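Local coordinates for uncharacterized protein (Bacteroides ovatus CL02T12C04, PDB 6PTM), which probably acts as an exo-carrageenase of glycoside hydrolase family 42, cleaving sugar units from the ends of carrageenan chains, at residues K562-F567 and E680-V685; A614-K619 and T640-N645. All blocks are in the same frame, centred on the assembly; numbering follows the deposited sequence.

Interaction 1: K562-F567 and E680-V685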
ATOM      1  N   LYS A 562      11.971   2.713 -14.270  1.00 14.67           N
ATOM      2  CA  LYS A 562      12.723   2.831 -13.001  1.00 15.73           C
ATOM      3  C   LYS A 562      14.202   2.551 -13.307  1.00 14.88           C
ATOM      4  O   LYS A 562      14.648   1.397 -13.270  1.00 13.84           O
ATOM      5  CB  LYS A 562      12.147   1.848 -11.976  1.00 16.29           C
ATOM      6  CG  LYS A 562      10.662   1.976 -11.655  1.00 17.25           C
ATOM      7  CD  LYS A 562      10.255   0.989 -10.575  1.00 18.68           C
ATOM      8  CE  LYS A 562       8.765   0.734 -10.398  1.00 19.93           C
ATOM      9  NZ  LYS A 562       7.994   1.966 -10.137  1.00 19.72           N
ATOM     10  N   PRO A 563      15.010   3.565 -13.692  1.00 14.41           N
ATOM     11  CA  PRO A 563      16.319   3.271 -14.276  1.00 15.04           C
ATOM     12  C   PRO A 563      17.426   2.907 -13.278  1.00 15.44           C
ATOM     13  O   PRO A 563      18.532   2.570 -13.680  1.00 14.64           O
ATOM     14  CB  PRO A 563      16.658   4.596 -14.968  1.00 15.71           C
ATOM     15  CG  PRO A 563      16.006   5.635 -14.072  1.00 15.70           C
ATOM     16  CD  PRO A 563      14.675   4.995 -13.734  1.00 14.27           C
ATOM     17  N   LEU A 564      17.160   3.091 -11.999  1.00 15.09           N
ATOM     18  CA  LEU A 564      18.096   2.701 -10.937  1.00 15.24           C
ATOM     19  C   LEU A 564      17.357   1.696 -10.064  1.00 16.17           C
ATOM     20  O   LEU A 564      16.202   2.012  -9.590  1.00 15.92           O
ATOM     21  CB  LEU A 564      18.554   3.935 -10.162  1.00 15.79           C
ATOM     22  CG  LEU A 564      19.366   4.947 -10.969  1.00 16.28           C
ATOM     23  CD1 LEU A 564      19.561   6.218 -10.163  1.00 17.91           C
ATOM     24  CD2 LEU A 564      20.715   4.369 -11.382  1.00 17.37           C
ATOM     25  N   ARG A 565      17.978   0.534  -9.881  1.00 14.54           N
ATOM     26  CA  ARG A 565      17.423  -0.545  -9.025  1.00 14.49           C
ATOM     27  C   ARG A 565      18.339  -0.772  -7.835  1.00 14.24           C
ATOM     28  O   ARG A 565      19.528  -1.090  -8.031  1.00 14.77           O
ATOM     29  CB  ARG A 565      17.248  -1.822  -9.841  1.00 13.76           C
ATOM     30  CG  ARG A 565      16.317  -1.655 -11.024  1.00 15.03           C
ATOM     31  CD  ARG A 565      14.990  -0.990 -10.680  1.00 15.03           C
ATOM     32  NE  ARG A 565      14.147  -1.060 -11.864  1.00 14.73           N
ATOM     33  CZ  ARG A 565      13.315  -2.060 -12.147  1.00 14.67           C
ATOM     34  NH1 ARG A 565      13.125  -3.075 -11.310  1.00 15.94           N
ATOM     35  NH2 ARG A 565      12.582  -1.989 -13.234  1.00 14.83           N
ATOM     36  N   ILE A 566      17.791  -0.647  -6.637  1.00 14.22           N
ATOM     37  CA  ILE A 566      18.534  -0.943  -5.390  1.00 14.93           C
ATOM     38  C   ILE A 566      18.458  -2.441  -5.191  1.00 14.91           C
ATOM     39  O   ILE A 566      17.328  -2.933  -5.097  1.00 14.08           O
ATOM     40  CB  ILE A 566      17.924  -0.166  -4.224  1.00 15.69           C
ATOM     41  CG1 ILE A 566      18.089   1.333  -4.440  1.00 16.35           C
ATOM     42  CG2 ILE A 566      18.484  -0.595  -2.888  1.00 16.02           C
ATOM     43  CD1 ILE A 566      17.287   2.119  -3.480  1.00 16.86           C
ATOM     44  N   PHE A 567      19.597  -3.114  -5.045  1.00 15.49           N
ATOM     45  CA  PHE A 567      19.625  -4.576  -4.794  1.00 14.84           C
ATOM     46  C   PHE A 567      19.089  -4.912  -3.402  1.00 14.00           C
ATOM     47  O   PHE A 567      19.493  -4.296  -2.408  1.00 14.09           O
ATOM     48  CB  PHE A 567      21.011  -5.184  -4.965  1.00 16.23           C
ATOM     49  CG  PHE A 567      20.926  -6.673  -5.145  1.00 16.28           C
ATOM     50  CD1 PHE A 567      21.158  -7.527  -4.086  1.00 16.14           C
ATOM     51  CD2 PHE A 567      20.493  -7.201  -6.350  1.00 16.53           C
ATOM     52  CE1 PHE A 567      21.028  -8.897  -4.263  1.00 17.53           C
ATOM     53  CE2 PHE A 567      20.304  -8.566  -6.505  1.00 15.47           C
ATOM     54  CZ  PHE A 567      20.607  -9.408  -5.469  1.00 16.06           C
ATOM     55  N   GLU A 680      27.696   8.185  -9.101  1.00 25.56           N
ATOM     56  CA  GLU A 680      27.874   7.147 -10.156  1.00 26.25           C
ATOM     57  C   GLU A 680      26.490   6.728 -10.707  1.00 22.74           C
ATOM     58  O   GLU A 680      26.345   6.586 -11.929  1.00 21.00           O
ATOM     59  CB  GLU A 680      28.721   6.005  -9.595  1.00 27.92           C
ATOM     60  CG  GLU A 680      30.128   6.462  -9.249  1.00 29.90           C
ATOM     61  CD  GLU A 680      31.006   6.743 -10.456  1.00 31.80           C
ATOM     62  OE1 GLU A 680      30.570   6.488 -11.578  1.00 32.73           O
ATOM     63  OE2 GLU A 680      32.120   7.226 -10.261  1.00 36.37           O
ATOM     64  N   ALA A 681      25.477   6.581  -9.855  1.00 21.79           N
ATOM     65  CA  ALA A 681      24.119   6.150 -10.304  1.00 23.63           C
ATOM     66  C   ALA A 681      23.578   7.142 -11.345  1.00 20.71           C
ATOM     67  O   ALA A 681      23.138   6.721 -12.432  1.00 20.26           O
ATOM     68  CB  ALA A 681      23.179   6.012  -9.126  1.00 21.90           C
ATOM     69  N   LEU A 682      23.629   8.436 -11.043  1.00 24.70           N
ATOM     70  CA  LEU A 682      23.071   9.463 -11.961  1.00 23.48           C
ATOM     71  C   LEU A 682      23.938   9.543 -13.234  1.00 23.95           C
ATOM     72  O   LEU A 682      23.361   9.740 -14.319  1.00 21.77           O
ATOM     73  CB  LEU A 682      22.939  10.791 -11.216  1.00 24.36           C
ATOM     74  CG  LEU A 682      21.926  10.786 -10.068  1.00 25.49           C
ATOM     75  CD1 LEU A 682      21.798  12.186  -9.477  1.00 26.50           C
ATOM     76  CD2 LEU A 682      20.557  10.313 -10.526  1.00 25.04           C
ATOM     77  N   ALA A 683      25.250   9.301 -13.159  1.00 21.36           N
ATOM     78  CA  ALA A 683      26.107   9.299 -14.371  1.00 22.40           C
ATOM     79  C   ALA A 683      25.648   8.177 -15.312  1.00 22.22           C
ATOM     80  O   ALA A 683      25.592   8.382 -16.550  1.00 21.74           O
ATOM     81  CB  ALA A 683      27.562   9.150 -13.973  1.00 23.75           C
ATOM     82  N   ALA A 684      25.333   7.001 -14.751  1.00 22.73           N
ATOM     83  CA  ALA A 684      24.912   5.813 -15.523  1.00 21.43           C
ATOM     84  C   ALA A 684      23.606   6.170 -16.220  1.00 22.13           C
ATOM     85  O   ALA A 684      23.357   5.713 -17.354  1.00 21.82           O
ATOM     86  CB  ALA A 684      24.773   4.591 -14.632  1.00 22.00           C
ATOM     87  N   VAL A 685      22.764   6.970 -15.574  1.00 22.03           N
ATOM     88  CA  VAL A 685      21.473   7.299 -16.226  1.00 20.32           C
ATOM     89  C   VAL A 685      21.743   8.333 -17.334  1.00 21.59           C
ATOM     90  O   VAL A 685      21.175   8.183 -18.441  1.00 17.99           O
ATOM     91  CB  VAL A 685      20.437   7.752 -15.191  1.00 20.70           C
ATOM     92  CG1 VAL A 685      19.150   8.187 -15.884  1.00 20.66           C
ATOM     93  CG2 VAL A 685      20.172   6.665 -14.162  1.00 20.62           C
TER
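No aromatic or other planar side chain takes part where Leu-564 meets Ala-681 and Val-685. The guanidinium of Arg-565 belongs to the other face of the strand. At its edge, in plane, sits Lys-562 O, which accepts a hydrogen bond from Arg-565 NE at 2.9 Å, with an N-H...O angle of 160°. Arg-565 NH1 bonds to Phe-599 O, so two backbone carbonyls fix the rotation of the group.

Leu-564 carries the contact. Its CG lies beside the backbone N (chi1 -64°), which directs the branched end at the helix. The two methyls share Ala-681 CB: CD2 is 3.7 Å from it and CD1 is 3.8 Å. CD2 also meets Val-685 CG2 at 3.6 Å and approaches Ala-681 O at 3.5 Å. That carbonyl already accepts the helical bond from Val-685 N, so the methyl lies against an engaged oxygen.

This is a sheet-to-helix contact of an alpha/beta domain with five parallel strands in the order 2-1-3-4-5, as in flavodoxin-like folds. Strand 564-567 comes first in the chain. Helix 674-687 follows the last strand and crosses back over one face of the sheet. The axes of strand 564-567 and the helical segment 680-685 approach to 10.1 Å, with 141° between their N-to-C directions.

Val-685 has CG1 anti to its backbone N, which leaves CG2 as the methyl facing the strand. Pro-563 CB reaches this CG2 more loosely, at 4.2 Å. Val-685 also packs on Asp-613 and Met-691. An alanine in place of Leu-564 would probably open a gap against Ala-681 and Val-685, since both branching methyls would be missing. Leu-682 starts out pointing away from the strand, but its CD2 comes to 4.2 Å from Leu-564 CD1.

Interaction 2: A614-K619 and T640-N645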
ATOM      1  N   ALA A 614      21.333   0.852 -14.176  1.00 18.26           N
ATOM      2  CA  ALA A 614      22.276   0.390 -13.147  1.00 18.77           C
ATOM      3  C   ALA A 614      21.554  -0.253 -11.972  1.00 18.56           C
ATOM      4  O   ALA A 614      20.424   0.170 -11.678  1.00 17.59           O
ATOM      5  CB  ALA A 614      23.134   1.548 -12.676  1.00 19.57           C
ATOM      6  N   ILE A 615      22.246  -1.209 -11.343  1.00 17.11           N
ATOM      7  CA  ILE A 615      21.914  -1.751 -10.002  1.00 17.95           C
ATOM      8  C   ILE A 615      22.888  -1.128  -8.994  1.00 17.62           C
ATOM      9  O   ILE A 615      24.128  -1.126  -9.226  1.00 16.08           O
ATOM     10  CB  ILE A 615      21.950  -3.290 -10.050  1.00 17.64           C
ATOM     11  CG1 ILE A 615      20.857  -3.833 -10.983  1.00 17.45           C
ATOM     12  CG2 ILE A 615      21.899  -3.897  -8.650  1.00 17.68           C
ATOM     13  CD1 ILE A 615      20.960  -5.344 -11.252  1.00 17.44           C
ATOM     14  N   VAL A 616      22.361  -0.674  -7.864  1.00 16.94           N
ATOM     15  CA  VAL A 616      23.213  -0.183  -6.757  1.00 16.91           C
ATOM     16  C   VAL A 616      23.163  -1.242  -5.664  1.00 16.93           C
ATOM     17  O   VAL A 616      22.086  -1.777  -5.419  1.00 17.19           O
ATOM     18  CB  VAL A 616      22.827   1.234  -6.294  1.00 19.05           C
ATOM     19  CG1 VAL A 616      22.821   2.196  -7.461  1.00 20.96           C
ATOM     20  CG2 VAL A 616      21.505   1.287  -5.564  1.00 19.99           C
ATOM     21  N   VAL A 617      24.320  -1.581  -5.099  1.00 17.54           N
ATOM     22  CA  VAL A 617      24.438  -2.586  -4.013  1.00 18.35           C
ATOM     23  C   VAL A 617      25.083  -1.891  -2.819  1.00 17.57           C
ATOM     24  O   VAL A 617      26.274  -1.504  -2.899  1.00 17.84           O
ATOM     25  CB  VAL A 617      25.203  -3.853  -4.436  1.00 19.01           C
ATOM     26  CG1 VAL A 617      25.201  -4.858  -3.287  1.00 20.34           C
ATOM     27  CG2 VAL A 617      24.639  -4.469  -5.703  1.00 20.59           C
ATOM     28  N   TYR A 618      24.287  -1.687  -1.777  1.00 17.86           N
ATOM     29  CA  TYR A 618      24.626  -0.844  -0.610  1.00 18.60           C
ATOM     30  C   TYR A 618      24.404  -1.647   0.655  1.00 19.23           C
ATOM     31  O   TYR A 618      23.268  -2.163   0.825  1.00 17.31           O
ATOM     32  CB  TYR A 618      23.771   0.424  -0.575  1.00 18.44           C
ATOM     33  CG  TYR A 618      24.020   1.353   0.578  1.00 17.72           C
ATOM     34  CD1 TYR A 618      25.192   2.083   0.689  1.00 17.89           C
ATOM     35  CD2 TYR A 618      23.058   1.523   1.554  1.00 18.35           C
ATOM     36  CE1 TYR A 618      25.397   2.954   1.751  1.00 18.42           C
ATOM     37  CE2 TYR A 618      23.241   2.384   2.619  1.00 17.82           C
ATOM     38  CZ  TYR A 618      24.398   3.133   2.690  1.00 17.87           C
ATOM     39  OH  TYR A 618      24.535   3.978   3.738  1.00 18.66           O
ATOM     40  N   LYS A 619      25.456  -1.719   1.489  1.00 16.33           N
ATOM     41  CA  LYS A 619      25.437  -2.334   2.838  1.00 17.90           C
ATOM     42  C   LYS A 619      24.654  -3.657   2.809  1.00 17.13           C
ATOM     43  O   LYS A 619      23.794  -3.899   3.686  1.00 16.81           O
ATOM     44  CB  LYS A 619      24.872  -1.316   3.829  1.00 21.25           C
ATOM     45  CG  LYS A 619      25.796  -0.141   4.149  1.00 24.74           C
ATOM     46  CD  LYS A 619      25.497   0.446   5.532  1.00 29.49           C
ATOM     47  CE  LYS A 619      26.734   0.875   6.288  1.00 35.70           C
ATOM     48  NZ  LYS A 619      27.315   2.035   5.601  1.00 39.65           N
ATOM     49  N   THR A 640      25.512  -2.222 -15.692  1.00 23.79           N
ATOM     50  CA  THR A 640      26.329  -1.434 -14.749  1.00 22.69           C
ATOM     51  C   THR A 640      25.930  -1.797 -13.330  1.00 21.94           C
ATOM     52  O   THR A 640      24.731  -1.729 -13.003  1.00 19.12           O
ATOM     53  CB  THR A 640      26.155   0.067 -14.989  1.00 22.71           C
ATOM     54  OG1 THR A 640      26.590   0.344 -16.321  1.00 23.10           O
ATOM     55  CG2 THR A 640      26.904   0.900 -13.981  1.00 22.51           C
ATOM     56  N   VAL A 641      26.907  -2.141 -12.512  1.00 21.62           N
ATOM     57  CA  VAL A 641      26.708  -2.401 -11.069  1.00 21.59           C
ATOM     58  C   VAL A 641      27.606  -1.458 -10.283  1.00 24.26           C
ATOM     59  O   VAL A 641      28.824  -1.392 -10.573  1.00 23.11           O
ATOM     60  CB  VAL A 641      26.984  -3.862 -10.706  1.00 20.45           C
ATOM     61  CG1 VAL A 641      26.877  -4.060  -9.217  1.00 19.09           C
ATOM     62  CG2 VAL A 641      26.077  -4.825 -11.458  1.00 21.63           C
ATOM     63  N   ILE A 642      26.997  -0.758  -9.324  1.00 23.29           N
ATOM     64  CA  ILE A 642      27.673   0.202  -8.416  1.00 21.53           C
ATOM     65  C   ILE A 642      27.578  -0.391  -7.027  1.00 20.88           C
ATOM     66  O   ILE A 642      26.456  -0.571  -6.539  1.00 20.39           O
ATOM     67  CB  ILE A 642      27.071   1.617  -8.503  1.00 22.22           C
ATOM     68  CG1 ILE A 642      27.145   2.181  -9.923  1.00 22.09           C
ATOM     69  CG2 ILE A 642      27.757   2.540  -7.505  1.00 23.82           C
ATOM     70  CD1 ILE A 642      26.142   3.259 -10.190  1.00 24.29           C
ATOM     71  N   ILE A 643      28.719  -0.715  -6.440  1.00 20.75           N
ATOM     72  CA  ILE A 643      28.778  -1.514  -5.188  1.00 22.94           C
ATOM     73  C   ILE A 643      29.723  -0.819  -4.224  1.00 23.79           C
ATOM     74  O   ILE A 643      30.718  -0.200  -4.711  1.00 21.81           O
ATOM     75  CB  ILE A 643      29.168  -2.982  -5.451  1.00 24.65           C
ATOM     76  CG1 ILE A 643      29.016  -3.851  -4.200  1.00 25.30           C
ATOM     77  CG2 ILE A 643      30.563  -3.118  -6.043  1.00 26.87           C
ATOM     78  CD1 ILE A 643      28.903  -5.318  -4.514  1.00 24.62           C
ATOM     79  N   ASP A 644      29.384  -0.879  -2.934  1.00 21.32           N
ATOM     80  CA  ASP A 644      30.215  -0.282  -1.863  1.00 21.98           C
ATOM     81  C   ASP A 644      31.281  -1.308  -1.467  1.00 23.41           C
ATOM     82  O   ASP A 644      31.383  -2.332  -2.139  1.00 24.96           O
ATOM     83  CB  ASP A 644      29.383   0.278  -0.712  1.00 20.87           C
ATOM     84  CG  ASP A 644      28.607  -0.736   0.099  1.00 22.41           C
ATOM     85  OD1 ASP A 644      28.823  -1.919  -0.115  1.00 25.62           O
ATOM     86  OD2 ASP A 644      27.772  -0.318   0.934  1.00 22.41           O
ATOM     87  N   ASN A 645      32.079  -1.008  -0.451  1.00 25.77           N
ATOM     88  CA  ASN A 645      33.203  -1.883  -0.015  1.00 27.49           C
ATOM     89  C   ASN A 645      32.671  -2.979   0.915  1.00 28.62           C
ATOM     90  O   ASN A 645      33.345  -3.980   1.070  1.00 34.25           O
ATOM     91  CB  ASN A 645      34.326  -1.064   0.626  1.00 29.03           C
ATOM     92  CG  ASN A 645      35.047  -0.211  -0.394  1.00 30.71           C
ATOM     93  OD1 ASN A 645      35.094   1.008  -0.256  1.00 39.14           O
ATOM     94  ND2 ASN A 645      35.540  -0.833  -1.448  1.00 29.60           N
TER
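Val-617, Asp-644 and Ile-642 bury the most surface between these parallel neighbouring strands. Helix 625-636 connects the strands in a beta-alpha-beta unit and packs on the face that carries Ile-615 and Val-641.

Val-617 is held through its backbone and its side chain. Its N donates to Ile-642 O at 2.8 Å, and its O accepts from Asp-644 N at 3.2 Å. Its side chain lies alongside that of Ile-643, both pointing the same way, with Val-617 CB 3.8 Å from Ile-643 CG1.

Ile-642 uses both of its backbone polar groups. Besides its carbonyl bond, its N donates to Ile-615 O in a nearly straight bond (173°). Its side chain lies on the face with Val-616, and its CD1 reaches Ala-614 CB at 4.3 Å.

Asp-644 extends the pairing past the strand ends. Its CG sits between the backbone N and the carbonyl carbon (chi1 66°), which turns the carboxylate toward residues 617-619. OD1 bonds to Ser-647 OG and Glu-646 N, while Lys-619 NZ forms a salt bridge with Glu-646. Asp-644 OD2 accepts Lys-619 N at 2.8 Å on its syn side, 27° out of the carboxylate plane.

Both interactions reach the same parallel sheet; their centres are about 9 Å apart. Strands 564-567 and 614-617 are neighbours in it. Phe-567 N lies 2.8 Å from Val-616 O, and Arg-565 O lies 2.9 Å from Val-616 N, both probable hydrogen bonds. The helix of interaction 1 also spans to interaction 2: Ile-642 CD1 is 3.4 Å from Ala-681 N. Helix 674-687 therefore covers Leu-564 and Ile-642 together. Ala-614, on the strand between those of Leu-564 and Ile-642, packs against Leu-564. In sequence, 614-645 falls within the long connection from 567 to 680. The structure is the apo form, and neither contact is known to form part of the active site.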